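Ribonucleoside triphosphate reductase (Lactobacillus leichmannii, PDB 1L1L) reduces ribonucleoside triphosphates to 2'-deoxyribonucleotides with the help of a B12 cofactor, as a class II, allosterically regulated monomeric reductase. Local coordinates at residues A[506-511]-A[631-636]; A[387-392]-A[521-526]; A[233-238]-A[286-291]; A[148-153]-A[306-311]. One frame throughout, in Å; residues are numbered along the deposited sequence.

Interaction 1: residues A[506-511]-A[631-636]; sequences KVPVYD and QFATQA
Pro-508 lays one side of its ring over the methyl group of Ala-633, with its CB 3.5 Å from Ala-633 CB, tighter than usual carbon-carbon contact, and its CG 3.6 Å from that same CB. Two residues on, Tyr-510 completes the join. Its CG stands beside the backbone N and anti to the carbonyl carbon (chi1 -62°), which carries the phenol across to the helix, where OH donates a hydrogen bond to Ala-633 O at 2.7 Å. The oxygen is met at a C=O...donor angle of 125°, with the hydroxyl tilted 23° from the carbonyl plane, and it sits at the ring edge. The methyl of Ala-636, one helical turn further, lies 3.7 Å from Tyr-510 OH. A two-stranded antiparallel sheet, strands 490-497 and 504-510, is thus laid against helix 628-641; the axes of segments 506-510 and 631-636 approach to 9.0 Å. Tyr-668 borders Pro-508 and both alanines, and Phe-637 meets the Tyr-510 ring with steeply inclined planes. Small methyl groups let the strand come close to the helix, while the phenol supplies a polar tie to a main-chain carbonyl, independent of the helix side chains.

Interaction 2: residues A[387-392]-A[521-526]; sequences YGRIVD and LYKAVV
The guanidinium of Arg-389 is sandwiched: Tyr-522 CD2 lies 3.1 Å above one face, toward the rim, and Val-391 CG1 covers the centre of the opposite face. Asp-392 OD1 lies at the edge, in plane. The Tyr-522 ring is likewise covered on both faces, by Val-526 CG2 on one and by Arg-389 CD on the other. The guanidinium and ring planes are 28° apart. A loop-on-helix contact results, with Arg-389 CD making a CH-pi contact 3.6 Å from the Tyr-522 ring centroid; it fastens the loop between helix 381-386 and strand 402-405 to the long helix 512-536. A bend at chi3 (-57°) folds the arginine so that NE and CZ follow CD over the CD2-CE2 side of the ring.

Within the loop, Arg-389 grips Asp-392 side-on across the 3-10 turn 390-392. NE reaches OD1 at 3.3 Å, from above the carboxylate plane, and NH2 forms a salt bridge with OD2 at 2.9 Å, on the syn side. NH1 binds Tyr-641 O and the carboxylate of Asp-519, while Tyr-522 OH bonds to Asp-644. The guanidinium is therefore held by its polar edge as well as its faces. Lys-523 NZ stands 4.1 Å from Arg-389 NH2, a like-charge approach that the two aspartates probably soften. Beside the phenol, a water accepts from Arg-389 N, lies 3.3 Å from Tyr-522 OH and donates to Asp-392 OD1 at 2.5 Å.

Interaction 3: residues A[233-238]-A[286-291]; sequences LLIDLH and EVLNNK
His-238 points CB toward Leu-288, and its first torsion (chi1 -77°) sets CG beside the backbone N, 4.0 Å from both CB and CD1 of that leucine. From there the ring spreads over the leucine. ND1 and CE1 lie on Leu-288 CD1, the latter at 3.6 Å, while CD2 meets Leu-288 CB at 3.4 Å. Leu-288 CB sits over the face as a CH-pi contact, 3.7 Å from the ring centroid. The ring, just past helix 224-236, packs on helix 275-289 within the B12-dependent reductase insertion domain; this region is probably part of what lets the monomer imitate a dimer. ND1, at one side of the ring, turns back on its own helix and donates to Leu-234 O at 2.8 Å, in the ring plane. At the tip, NE2 donates to Asn-289 OD1 at 3.1 Å through a bent bond (136°), the nitrogen standing 43° out of the carbonyl plane. That oxygen also accepts from Ile-182 N, so two donors share it. With both nitrogens directed at carbonyl oxygens, the imidazole is fixed in its rotation. Beyond the ring, Leu-288 CD1 reaches on to Ile-235 CG1 at 4.1 Å, the two side chains crossing at about a right angle.

Interaction 4: residues A[148-153]-A[306-311]; sequences MPFSFL and NLIGKA. Unlike the reference sequence in segment 148-153: Phe-152 (reference Cys).
Ile-308 directs its side chain at helix 148-158 and divides it between two residues a turn apart, Phe-150 and Leu-153. Its CG1 stands beside the backbone N and its CG2 anti to it, which turns CG1 toward Phe-150 and CG2 toward Leu-153. The longer branch runs out extended (chi2 177°) and ends with CD1 4.1 Å from Phe-150 CB. CD1 is equally close to Phe-150 O, so the methyl rests on the helix backbone as much as on the side chain. The shorter branch, CG2, meets Leu-153 CD2 at 3.8 Å. The same leucine methyl also reaches Ile-308 CB at 4.1 Å.

Helix 148-158 connects strands 119-123 and 162-166, parallel neighbours in a sheet, as a beta-alpha-beta crossover; helix 298-313 leads into strand 322-327, next in the same sheet. The contact therefore pairs helices of adjacent crossings, in keeping with the ten-stranded alpha-beta barrel of this enzyme. Where these segments meet, the Phe-150 and Ile-308 CA atoms are 8.3 Å apart.

Leu-153 CG is anti to the backbone N, which sends the isobutyl group across to the isoleucine. Its second torsion, 133°, is far from a staggered value. Phe-150 adopts the other first torsion, CG beside the backbone N, and its ring takes no part in the closest packing with Ile-308; Ile-235 and Ile-124 pack against this side chain. Asn-231 of helix 224-236 and Met-280 of helix 275-289 also touch Ile-308.

In the fold
The four contacts form two well-separated pairs, interactions 1 and 4 lying on opposite sides of the chain's centre. Interactions 3 and 4 are both buried and touch one another: Ile-235 CD1 packs on Phe-150 CB at 4.0 Å, and consecutive helices 275-289 and 298-313 carry one segment of each. Interaction 3 is nested within the loop closed by interaction 4. Interactions 1 and 2, with centres 18 Å apart, are only partly buried; strand 504-510 runs on into helix 512-536, and helix 628-641 also packs on the 387-392 loop. Chemistry varies accordingly: wholly apolar in interaction 4, nearest the chain's centre, a histidine bonded through both ring nitrogens in interaction 3, one phenol bond in interaction 1, charges and water in interaction 2.

Interaction 1: residues A[506-511]-A[631-636]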
loop_
_atom_site.group_PDB
_atom_site.type_symbol
_atom_site.label_atom_id
_atom_site.label_comp_id
_atom_site.label_asym_id
_atom_site.label_seq_id
_atom_site.Cartn_x
_atom_site.Cartn_y
_atom_site.Cartn_z
ATOM N N LYS A 506 -23.590 -18.298 -16.200
ATOM C CA LYS A 506 -23.349 -17.331 -17.258
ATOM C C LYS A 506 -21.858 -17.037 -17.295
ATOM O O LYS A 506 -21.301 -16.517 -16.335
ATOM C CB LYS A 506 -24.122 -16.043 -16.981
ATOM C CG LYS A 506 -25.630 -16.180 -17.098
ATOM C CD LYS A 506 -26.025 -16.398 -18.545
ATOM C CE LYS A 506 -27.524 -16.287 -18.737
ATOM N NZ LYS A 506 -27.843 -16.168 -20.190
ATOM N N VAL A 507 -21.209 -17.387 -18.396
ATOM C CA VAL A 507 -19.786 -17.130 -18.537
ATOM C C VAL A 507 -19.612 -15.903 -19.428
ATOM O O VAL A 507 -20.410 -15.661 -20.337
ATOM C CB VAL A 507 -19.056 -18.340 -19.154
ATOM C CG1 VAL A 507 -17.605 -17.989 -19.444
ATOM C CG2 VAL A 507 -19.124 -19.516 -18.197
ATOM N N PRO A 508 -18.567 -15.105 -19.167
ATOM C CA PRO A 508 -18.307 -13.899 -19.952
ATOM C C PRO A 508 -17.647 -14.161 -21.298
ATOM O O PRO A 508 -16.924 -15.141 -21.469
ATOM C CB PRO A 508 -17.397 -13.097 -19.032
ATOM C CG PRO A 508 -16.569 -14.184 -18.392
ATOM C CD PRO A 508 -17.637 -15.192 -18.021
ATOM N N VAL A 509 -17.912 -13.277 -22.253
ATOM C CA VAL A 509 -17.300 -13.359 -23.576
ATOM C C VAL A 509 -16.369 -12.155 -23.628
ATOM O O VAL A 509 -16.812 -11.007 -23.524
ATOM C CB VAL A 509 -18.344 -13.246 -24.706
ATOM C CG1 VAL A 509 -17.667 -13.422 -26.060
ATOM C CG2 VAL A 509 -19.423 -14.288 -24.520
ATOM N N TYR A 510 -15.077 -12.420 -23.764
ATOM C CA TYR A 510 -14.086 -11.360 -23.801
ATOM C C TYR A 510 -13.748 -10.931 -25.211
ATOM O O TYR A 510 -13.767 -11.739 -26.146
ATOM C CB TYR A 510 -12.795 -11.812 -23.129
ATOM C CG TYR A 510 -12.936 -12.163 -21.675
ATOM C CD1 TYR A 510 -13.419 -11.231 -20.754
ATOM C CD2 TYR A 510 -12.565 -13.428 -21.212
ATOM C CE1 TYR A 510 -13.524 -11.555 -19.395
ATOM C CE2 TYR A 510 -12.664 -13.759 -19.871
ATOM C CZ TYR A 510 -13.141 -12.821 -18.966
ATOM O OH TYR A 510 -13.216 -13.150 -17.635
ATOM N N ASP A 511 -13.413 -9.653 -25.349
ATOM C CA ASP A 511 -13.031 -9.104 -26.629
ATOM C C ASP A 511 -11.629 -9.660 -26.868
ATOM O O ASP A 511 -10.673 -9.242 -26.221
ATOM C CB ASP A 511 -13.003 -7.578 -26.553
ATOM C CG ASP A 511 -12.961 -6.933 -27.916
ATOM O OD1 ASP A 511 -11.994 -7.197 -28.669
ATOM O OD2 ASP A 511 -13.899 -6.169 -28.233
ATOM N N GLN A 631 -18.020 -7.270 -13.121
ATOM C CA GLN A 631 -16.817 -6.892 -12.395
ATOM C C GLN A 631 -15.967 -8.135 -12.121
ATOM O O GLN A 631 -14.750 -8.098 -12.262
ATOM C CB GLN A 631 -17.185 -6.180 -11.085
ATOM C CG GLN A 631 -17.819 -4.817 -11.310
ATOM C CD GLN A 631 -18.128 -4.071 -10.024
ATOM O OE1 GLN A 631 -17.229 -3.745 -9.246
ATOM N NE2 GLN A 631 -19.401 -3.786 -9.802
ATOM N N PHE A 632 -16.606 -9.234 -11.719
ATOM C CA PHE A 632 -15.879 -10.483 -11.480
ATOM C C PHE A 632 -15.170 -10.914 -12.770
ATOM O O PHE A 632 -13.970 -11.221 -12.765
ATOM C CB PHE A 632 -16.849 -11.586 -11.040
ATOM C CG PHE A 632 -16.955 -11.747 -9.553
ATOM C CD1 PHE A 632 -16.099 -12.611 -8.871
ATOM C CD2 PHE A 632 -17.924 -11.058 -8.834
ATOM C CE1 PHE A 632 -16.217 -12.792 -7.485
ATOM C CE2 PHE A 632 -18.048 -11.235 -7.453
ATOM C CZ PHE A 632 -17.196 -12.103 -6.780
ATOM N N ALA A 633 -15.916 -10.930 -13.879
ATOM C CA ALA A 633 -15.350 -11.325 -15.171
ATOM C C ALA A 633 -14.166 -10.454 -15.564
ATOM O O ALA A 633 -13.176 -10.951 -16.101
ATOM C CB ALA A 633 -16.415 -11.263 -16.266
ATOM N N THR A 634 -14.260 -9.157 -15.290
ATOM C CA THR A 634 -13.172 -8.250 -15.642
ATOM C C THR A 634 -11.915 -8.555 -14.828
ATOM O O THR A 634 -10.813 -8.594 -15.375
ATOM C CB THR A 634 -13.594 -6.787 -15.429
ATOM O OG1 THR A 634 -14.767 -6.519 -16.206
ATOM C CG2 THR A 634 -12.490 -5.848 -15.841
ATOM N N GLN A 635 -12.073 -8.770 -13.520
ATOM C CA GLN A 635 -10.929 -9.102 -12.687
ATOM C C GLN A 635 -10.336 -10.429 -13.164
ATOM O O GLN A 635 -9.121 -10.581 -13.245
ATOM C CB GLN A 635 -11.345 -9.218 -11.210
ATOM C CG GLN A 635 -10.310 -9.906 -10.315
ATOM C CD GLN A 635 -10.780 -10.052 -8.862
ATOM O OE1 GLN A 635 -11.929 -10.405 -8.605
ATOM N NE2 GLN A 635 -9.885 -9.800 -7.917
ATOM N N ALA A 636 -11.204 -11.382 -13.483
ATOM C CA ALA A 636 -10.770 -12.704 -13.943
ATOM C C ALA A 636 -9.973 -12.618 -15.240
ATOM O O ALA A 636 -9.004 -13.357 -15.438
ATOM C CB ALA A 636 -11.977 -13.616 -14.137
#

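Interaction 2: residues A[387-392]-A[521-526]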
loop_
_atom_site.group_PDB
_atom_site.type_symbol
_atom_site.label_atom_id
_atom_site.label_comp_id
_atom_site.label_asym_id
_atom_site.label_seq_id
_atom_site.Cartn_x
_atom_site.Cartn_y
_atom_site.Cartn_z
ATOM N N TYR A 387 0.082 -21.034 -9.544
ATOM C CA TYR A 387 -0.224 -20.361 -10.798
ATOM C C TYR A 387 0.455 -19.016 -10.929
ATOM O O TYR A 387 0.737 -18.347 -9.935
ATOM C CB TYR A 387 -1.725 -20.104 -10.947
ATOM C CG TYR A 387 -2.571 -21.268 -11.381
ATOM C CD1 TYR A 387 -2.992 -22.227 -10.465
ATOM C CD2 TYR A 387 -2.998 -21.382 -12.704
ATOM C CE1 TYR A 387 -3.821 -23.266 -10.849
ATOM C CE2 TYR A 387 -3.828 -22.421 -13.103
ATOM C CZ TYR A 387 -4.239 -23.358 -12.167
ATOM O OH TYR A 387 -5.089 -24.376 -12.536
ATOM N N GLY A 388 0.720 -18.645 -12.179
ATOM C CA GLY A 388 1.267 -17.343 -12.497
ATOM C C GLY A 388 -0.011 -16.809 -13.127
ATOM O O GLY A 388 -1.009 -16.628 -12.421
ATOM N N ARG A 389 -0.016 -16.582 -14.440
ATOM C CA ARG A 389 -1.240 -16.152 -15.099
ATOM C C ARG A 389 -2.053 -17.440 -15.242
ATOM O O ARG A 389 -1.495 -18.502 -15.558
ATOM C CB ARG A 389 -0.962 -15.589 -16.502
ATOM C CG ARG A 389 -0.143 -14.302 -16.559
ATOM C CD ARG A 389 -0.114 -13.799 -17.995
ATOM N NE ARG A 389 0.436 -14.806 -18.901
ATOM C CZ ARG A 389 0.203 -14.844 -20.208
ATOM N NH1 ARG A 389 -0.578 -13.928 -20.775
ATOM N NH2 ARG A 389 0.750 -15.801 -20.952
ATOM N N ILE A 390 -3.361 -17.371 -15.030
ATOM C CA ILE A 390 -4.167 -18.576 -15.151
ATOM C C ILE A 390 -4.064 -19.216 -16.533
ATOM O O ILE A 390 -4.234 -20.432 -16.663
ATOM C CB ILE A 390 -5.657 -18.314 -14.840
ATOM C CG1 ILE A 390 -5.793 -17.637 -13.474
ATOM C CG2 ILE A 390 -6.419 -19.621 -14.829
ATOM C CD1 ILE A 390 -4.962 -18.282 -12.370
ATOM N N VAL A 391 -3.773 -18.419 -17.562
ATOM C CA VAL A 391 -3.667 -18.975 -18.908
ATOM C C VAL A 391 -2.447 -19.875 -19.069
ATOM O O VAL A 391 -2.457 -20.796 -19.891
ATOM C CB VAL A 391 -3.590 -17.875 -19.983
ATOM C CG1 VAL A 391 -2.220 -17.194 -19.945
ATOM C CG2 VAL A 391 -3.860 -18.490 -21.359
ATOM N N ASP A 392 -1.398 -19.603 -18.297
ATOM C CA ASP A 392 -0.172 -20.394 -18.354
ATOM C C ASP A 392 -0.319 -21.718 -17.609
ATOM O O ASP A 392 0.654 -22.457 -17.422
ATOM C CB ASP A 392 1.000 -19.582 -17.793
ATOM C CG ASP A 392 1.391 -18.436 -18.709
ATOM O OD1 ASP A 392 2.134 -17.522 -18.273
ATOM O OD2 ASP A 392 0.948 -18.459 -19.881
ATOM N N LEU A 521 2.252 -7.237 -23.717
ATOM C CA LEU A 521 2.856 -6.412 -22.692
ATOM C C LEU A 521 3.452 -7.314 -21.613
ATOM O O LEU A 521 4.539 -7.047 -21.109
ATOM C CB LEU A 521 1.804 -5.468 -22.109
ATOM C CG LEU A 521 1.225 -4.519 -23.168
ATOM C CD1 LEU A 521 0.049 -3.729 -22.608
ATOM C CD2 LEU A 521 2.326 -3.594 -23.649
ATOM N N TYR A 522 2.748 -8.392 -21.278
ATOM C CA TYR A 522 3.250 -9.319 -20.260
ATOM C C TYR A 522 4.560 -9.934 -20.736
ATOM O O TYR A 522 5.565 -9.952 -20.020
ATOM C CB TYR A 522 2.229 -10.434 -19.987
ATOM C CG TYR A 522 2.755 -11.511 -19.059
ATOM C CD1 TYR A 522 3.206 -11.190 -17.774
ATOM C CD2 TYR A 522 2.828 -12.840 -19.465
ATOM C CE1 TYR A 522 3.718 -12.163 -16.921
ATOM C CE2 TYR A 522 3.341 -13.833 -18.611
ATOM C CZ TYR A 522 3.784 -13.483 -17.343
ATOM O OH TYR A 522 4.296 -14.441 -16.490
ATOM N N LYS A 523 4.546 -10.438 -21.960
ATOM C CA LYS A 523 5.737 -11.054 -22.516
ATOM C C LYS A 523 6.890 -10.046 -22.615
ATOM O O LYS A 523 8.055 -10.419 -22.509
ATOM C CB LYS A 523 5.408 -11.668 -23.881
ATOM C CG LYS A 523 4.355 -12.766 -23.801
ATOM C CD LYS A 523 4.147 -13.461 -25.134
ATOM C CE LYS A 523 3.111 -14.571 -25.013
ATOM N NZ LYS A 523 3.490 -15.570 -23.968
ATOM N N ALA A 524 6.555 -8.768 -22.780
ATOM C CA ALA A 524 7.567 -7.712 -22.870
ATOM C C ALA A 524 8.267 -7.528 -21.528
ATOM O O ALA A 524 9.475 -7.287 -21.470
ATOM C CB ALA A 524 6.918 -6.402 -23.300
ATOM N N VAL A 525 7.500 -7.630 -20.442
ATOM C CA VAL A 525 8.072 -7.489 -19.109
ATOM C C VAL A 525 8.942 -8.700 -18.775
ATOM O O VAL A 525 9.968 -8.566 -18.116
ATOM C CB VAL A 525 6.989 -7.393 -18.015
ATOM C CG1 VAL A 525 7.664 -7.383 -16.653
ATOM C CG2 VAL A 525 6.138 -6.135 -18.208
ATOM N N VAL A 526 8.507 -9.881 -19.210
ATOM C CA VAL A 526 9.252 -11.113 -18.955
ATOM C C VAL A 526 10.576 -11.108 -19.721
ATOM O O VAL A 526 11.618 -11.467 -19.169
ATOM C CB VAL A 526 8.435 -12.364 -19.373
ATOM C CG1 VAL A 526 9.315 -13.623 -19.291
ATOM C CG2 VAL A 526 7.231 -12.526 -18.449
HETATM O O HOH W 1 2.684 -17.235 -15.863
#

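Interaction 3: residues A[233-238]-A[286-291]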
loop_
_atom_site.group_PDB
_atom_site.type_symbol
_atom_site.label_atom_id
_atom_site.label_comp_id
_atom_site.label_asym_id
_atom_site.label_seq_id
_atom_site.Cartn_x
_atom_site.Cartn_y
_atom_site.Cartn_z
ATOM N N LEU A 233 10.493 -6.668 24.197
ATOM C CA LEU A 233 10.844 -7.046 25.564
ATOM C C LEU A 233 9.570 -7.417 26.325
ATOM O O LEU A 233 9.485 -8.490 26.924
ATOM C CB LEU A 233 11.553 -5.878 26.265
ATOM C CG LEU A 233 11.864 -6.035 27.759
ATOM C CD1 LEU A 233 12.728 -7.268 27.972
ATOM C CD2 LEU A 233 12.561 -4.771 28.280
ATOM N N LEU A 234 8.586 -6.521 26.289
ATOM C CA LEU A 234 7.304 -6.740 26.953
ATOM C C LEU A 234 6.665 -8.076 26.566
ATOM O O LEU A 234 6.162 -8.808 27.425
ATOM C CB LEU A 234 6.329 -5.614 26.614
ATOM C CG LEU A 234 4.904 -5.845 27.123
ATOM C CD1 LEU A 234 4.917 -5.967 28.650
ATOM C CD2 LEU A 234 4.007 -4.706 26.684
ATOM N N ILE A 235 6.672 -8.383 25.271
ATOM C CA ILE A 235 6.095 -9.624 24.782
ATOM C C ILE A 235 6.893 -10.855 25.219
ATOM O O ILE A 235 6.337 -11.790 25.806
ATOM C CB ILE A 235 5.997 -9.620 23.235
ATOM C CG1 ILE A 235 4.959 -8.592 22.776
ATOM C CG2 ILE A 235 5.627 -11.001 22.739
ATOM C CD1 ILE A 235 4.946 -8.356 21.263
ATOM N N ASP A 236 8.192 -10.856 24.941
ATOM C CA ASP A 236 9.039 -11.993 25.282
ATOM C C ASP A 236 9.102 -12.352 26.779
ATOM O O ASP A 236 9.483 -13.476 27.128
ATOM C CB ASP A 236 10.465 -11.788 24.739
ATOM C CG ASP A 236 10.542 -11.863 23.208
ATOM O OD1 ASP A 236 9.809 -12.668 22.603
ATOM O OD2 ASP A 236 11.358 -11.130 22.607
ATOM N N LEU A 237 8.732 -11.417 27.654
ATOM C CA LEU A 237 8.761 -11.676 29.096
ATOM C C LEU A 237 7.562 -12.497 29.556
ATOM O O LEU A 237 7.455 -12.854 30.732
ATOM C CB LEU A 237 8.792 -10.368 29.888
ATOM C CG LEU A 237 10.105 -9.583 29.914
ATOM C CD1 LEU A 237 9.928 -8.364 30.806
ATOM C CD2 LEU A 237 11.237 -10.469 30.431
ATOM N N HIS A 238 6.649 -12.781 28.635
ATOM C CA HIS A 238 5.472 -13.561 28.973
ATOM C C HIS A 238 5.724 -15.045 28.723
ATOM O O HIS A 238 4.882 -15.877 29.056
ATOM C CB HIS A 238 4.264 -13.107 28.139
ATOM C CG HIS A 238 3.646 -11.823 28.599
ATOM N ND1 HIS A 238 4.235 -10.593 28.396
ATOM C CD2 HIS A 238 2.482 -11.578 29.246
ATOM C CE1 HIS A 238 3.462 -9.648 28.897
ATOM N NE2 HIS A 238 2.391 -10.218 29.420
ATOM N N GLU A 286 -2.314 -6.330 28.500
ATOM C CA GLU A 286 -3.585 -6.890 28.949
ATOM C C GLU A 286 -3.949 -8.125 28.131
ATOM O O GLU A 286 -4.234 -9.188 28.690
ATOM C CB GLU A 286 -4.710 -5.861 28.840
ATOM C CG GLU A 286 -4.603 -4.732 29.845
ATOM C CD GLU A 286 -5.815 -3.821 29.832
ATOM O OE1 GLU A 286 -6.043 -3.146 28.803
ATOM O OE2 GLU A 286 -6.543 -3.789 30.853
ATOM N N VAL A 287 -3.941 -7.988 26.806
ATOM C CA VAL A 287 -4.263 -9.112 25.935
ATOM C C VAL A 287 -3.415 -10.318 26.301
ATOM O O VAL A 287 -3.903 -11.450 26.319
ATOM C CB VAL A 287 -4.009 -8.777 24.444
ATOM C CG1 VAL A 287 -4.197 -10.026 23.596
ATOM C CG2 VAL A 287 -4.946 -7.670 23.991
ATOM N N LEU A 288 -2.141 -10.076 26.592
ATOM C CA LEU A 288 -1.245 -11.163 26.954
ATOM C C LEU A 288 -1.545 -11.690 28.366
ATOM O O LEU A 288 -1.620 -12.900 28.569
ATOM C CB LEU A 288 0.211 -10.707 26.864
ATOM C CG LEU A 288 0.751 -10.451 25.452
ATOM C CD1 LEU A 288 2.086 -9.724 25.524
ATOM C CD2 LEU A 288 0.904 -11.780 24.718
ATOM N N ASN A 289 -1.714 -10.782 29.326
ATOM C CA ASN A 289 -2.005 -11.177 30.709
ATOM C C ASN A 289 -3.344 -11.918 30.807
ATOM O O ASN A 289 -3.438 -12.945 31.476
ATOM C CB ASN A 289 -2.038 -9.956 31.640
ATOM C CG ASN A 289 -0.652 -9.414 31.960
ATOM O OD1 ASN A 289 0.362 -10.066 31.698
ATOM N ND2 ASN A 289 -0.606 -8.220 32.549
ATOM N N ASN A 290 -4.367 -11.378 30.147
ATOM C CA ASN A 290 -5.709 -11.959 30.135
ATOM C C ASN A 290 -5.710 -13.427 29.710
ATOM O O ASN A 290 -6.723 -14.121 29.855
ATOM C CB ASN A 290 -6.615 -11.153 29.200
ATOM C CG ASN A 290 -6.988 -9.797 29.770
ATOM O OD1 ASN A 290 -6.160 -9.113 30.382
ATOM N ND2 ASN A 290 -8.241 -9.394 29.561
ATOM N N LYS A 291 -4.582 -13.892 29.184
ATOM C CA LYS A 291 -4.439 -15.274 28.753
ATOM C C LYS A 291 -3.274 -15.940 29.477
ATOM O O LYS A 291 -2.759 -16.971 29.042
ATOM C CB LYS A 291 -4.220 -15.348 27.236
ATOM C CG LYS A 291 -5.444 -14.978 26.409
ATOM C CD LYS A 291 -6.645 -15.828 26.801
ATOM C CE LYS A 291 -7.832 -15.587 25.881
ATOM N NZ LYS A 291 -7.605 -16.155 24.524
#

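Interaction 4: residues A[148-153]-A[306-311]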
loop_
_atom_site.group_PDB
_atom_site.type_symbol
_atom_site.label_atom_id
_atom_site.label_comp_id
_atom_site.label_asym_id
_atom_site.label_seq_id
_atom_site.Cartn_x
_atom_site.Cartn_y
_atom_site.Cartn_z
ATOM N N MET A 148 9.231 -11.735 17.555
ATOM C CA MET A 148 9.764 -11.471 16.223
ATOM C C MET A 148 8.775 -10.949 15.162
ATOM O O MET A 148 8.948 -9.842 14.649
ATOM C CB MET A 148 10.497 -12.708 15.694
ATOM C CG MET A 148 11.298 -12.466 14.411
ATOM S SD MET A 148 10.245 -12.199 12.936
ATOM C CE MET A 148 11.497 -12.159 11.607
ATOM N N PRO A 149 7.735 -11.726 14.817
ATOM C CA PRO A 149 6.781 -11.252 13.802
ATOM C C PRO A 149 6.121 -9.921 14.119
ATOM O O PRO A 149 5.775 -9.159 13.209
ATOM C CB PRO A 149 5.767 -12.391 13.712
ATOM C CG PRO A 149 5.794 -12.970 15.108
ATOM C CD PRO A 149 7.277 -12.995 15.406
ATOM N N PHE A 150 5.945 -9.633 15.406
ATOM C CA PHE A 150 5.322 -8.383 15.817
ATOM C C PHE A 150 6.314 -7.242 15.660
ATOM O O PHE A 150 5.927 -6.105 15.358
ATOM C CB PHE A 150 4.869 -8.459 17.277
ATOM C CG PHE A 150 3.863 -9.539 17.542
ATOM C CD1 PHE A 150 2.523 -9.355 17.207
ATOM C CD2 PHE A 150 4.259 -10.746 18.100
ATOM C CE1 PHE A 150 1.584 -10.363 17.423
ATOM C CE2 PHE A 150 3.326 -11.768 18.320
ATOM C CZ PHE A 150 1.988 -11.577 17.980
ATOM N N SER A 151 7.588 -7.548 15.891
ATOM C CA SER A 151 8.637 -6.541 15.760
ATOM C C SER A 151 8.785 -6.163 14.292
ATOM O O SER A 151 9.000 -4.987 13.965
ATOM C CB SER A 151 9.970 -7.079 16.288
ATOM O OG SER A 151 9.918 -7.247 17.693
ATOM N N PHE A 152 8.686 -7.170 13.425
ATOM C CA PHE A 152 8.801 -6.966 11.982
ATOM C C PHE A 152 7.669 -6.050 11.536
ATOM O O PHE A 152 7.890 -5.034 10.866
ATOM C CB PHE A 152 8.693 -8.298 11.239
ATOM C CG PHE A 152 8.803 -8.159 9.748
ATOM C CD1 PHE A 152 10.057 -8.091 9.133
ATOM C CD2 PHE A 152 7.664 -7.997 8.965
ATOM C CE1 PHE A 152 10.170 -7.859 7.763
ATOM C CE2 PHE A 152 7.769 -7.761 7.594
ATOM C CZ PHE A 152 9.021 -7.690 6.994
ATOM N N LEU A 153 6.443 -6.417 11.906
ATOM C CA LEU A 153 5.287 -5.609 11.545
ATOM C C LEU A 153 5.396 -4.178 12.087
ATOM O O LEU A 153 5.158 -3.210 11.354
ATOM C CB LEU A 153 4.005 -6.271 12.059
ATOM C CG LEU A 153 2.700 -5.500 11.873
ATOM C CD1 LEU A 153 1.648 -6.415 11.309
ATOM C CD2 LEU A 153 2.263 -4.932 13.200
ATOM N N ASN A 306 -3.194 -5.139 15.713
ATOM C CA ASN A 306 -4.053 -3.981 15.552
ATOM C C ASN A 306 -3.663 -2.857 16.499
ATOM O O ASN A 306 -3.681 -1.689 16.113
ATOM C CB ASN A 306 -5.521 -4.341 15.811
ATOM C CG ASN A 306 -6.107 -5.271 14.751
ATOM O OD1 ASN A 306 -7.298 -5.607 14.812
ATOM N ND2 ASN A 306 -5.280 -5.695 13.775
ATOM N N LEU A 307 -3.346 -3.211 17.747
ATOM C CA LEU A 307 -2.964 -2.228 18.760
ATOM C C LEU A 307 -1.680 -1.519 18.320
ATOM O O LEU A 307 -1.512 -0.320 18.539
ATOM C CB LEU A 307 -2.736 -2.911 20.109
ATOM C CG LEU A 307 -4.006 -3.399 20.829
ATOM C CD1 LEU A 307 -3.642 -4.249 22.054
ATOM C CD2 LEU A 307 -4.838 -2.194 21.234
ATOM N N ILE A 308 -0.791 -2.288 17.714
ATOM C CA ILE A 308 0.473 -1.754 17.212
ATOM C C ILE A 308 0.174 -0.766 16.077
ATOM O O ILE A 308 0.628 0.391 16.099
ATOM C CB ILE A 308 1.378 -2.906 16.708
ATOM C CG1 ILE A 308 1.798 -3.784 17.893
ATOM C CG2 ILE A 308 2.618 -2.342 15.980
ATOM C CD1 ILE A 308 2.633 -5.004 17.524
ATOM N N GLY A 309 -0.613 -1.215 15.102
ATOM C CA GLY A 309 -0.960 -0.362 13.981
ATOM C C GLY A 309 -1.612 0.907 14.471
ATOM O O GLY A 309 -1.352 1.992 13.964
ATOM N N LYS A 310 -2.463 0.777 15.482
ATOM C CA LYS A 310 -3.133 1.936 16.041
ATOM C C LYS A 310 -2.126 2.940 16.630
ATOM O O LYS A 310 -2.296 4.153 16.505
ATOM C CB LYS A 310 -4.098 1.504 17.151
ATOM C CG LYS A 310 -4.776 2.667 17.847
ATOM C CD LYS A 310 -5.471 2.221 19.121
ATOM C CE LYS A 310 -6.267 3.371 19.716
ATOM N NZ LYS A 310 -6.839 2.981 21.028
ATOM N N ALA A 311 -1.086 2.432 17.273
ATOM C CA ALA A 311 -0.096 3.313 17.897
ATOM C C ALA A 311 0.713 4.099 16.850
ATOM O O ALA A 311 1.173 5.216 17.113
ATOM C CB ALA A 311 0.840 2.494 18.779
#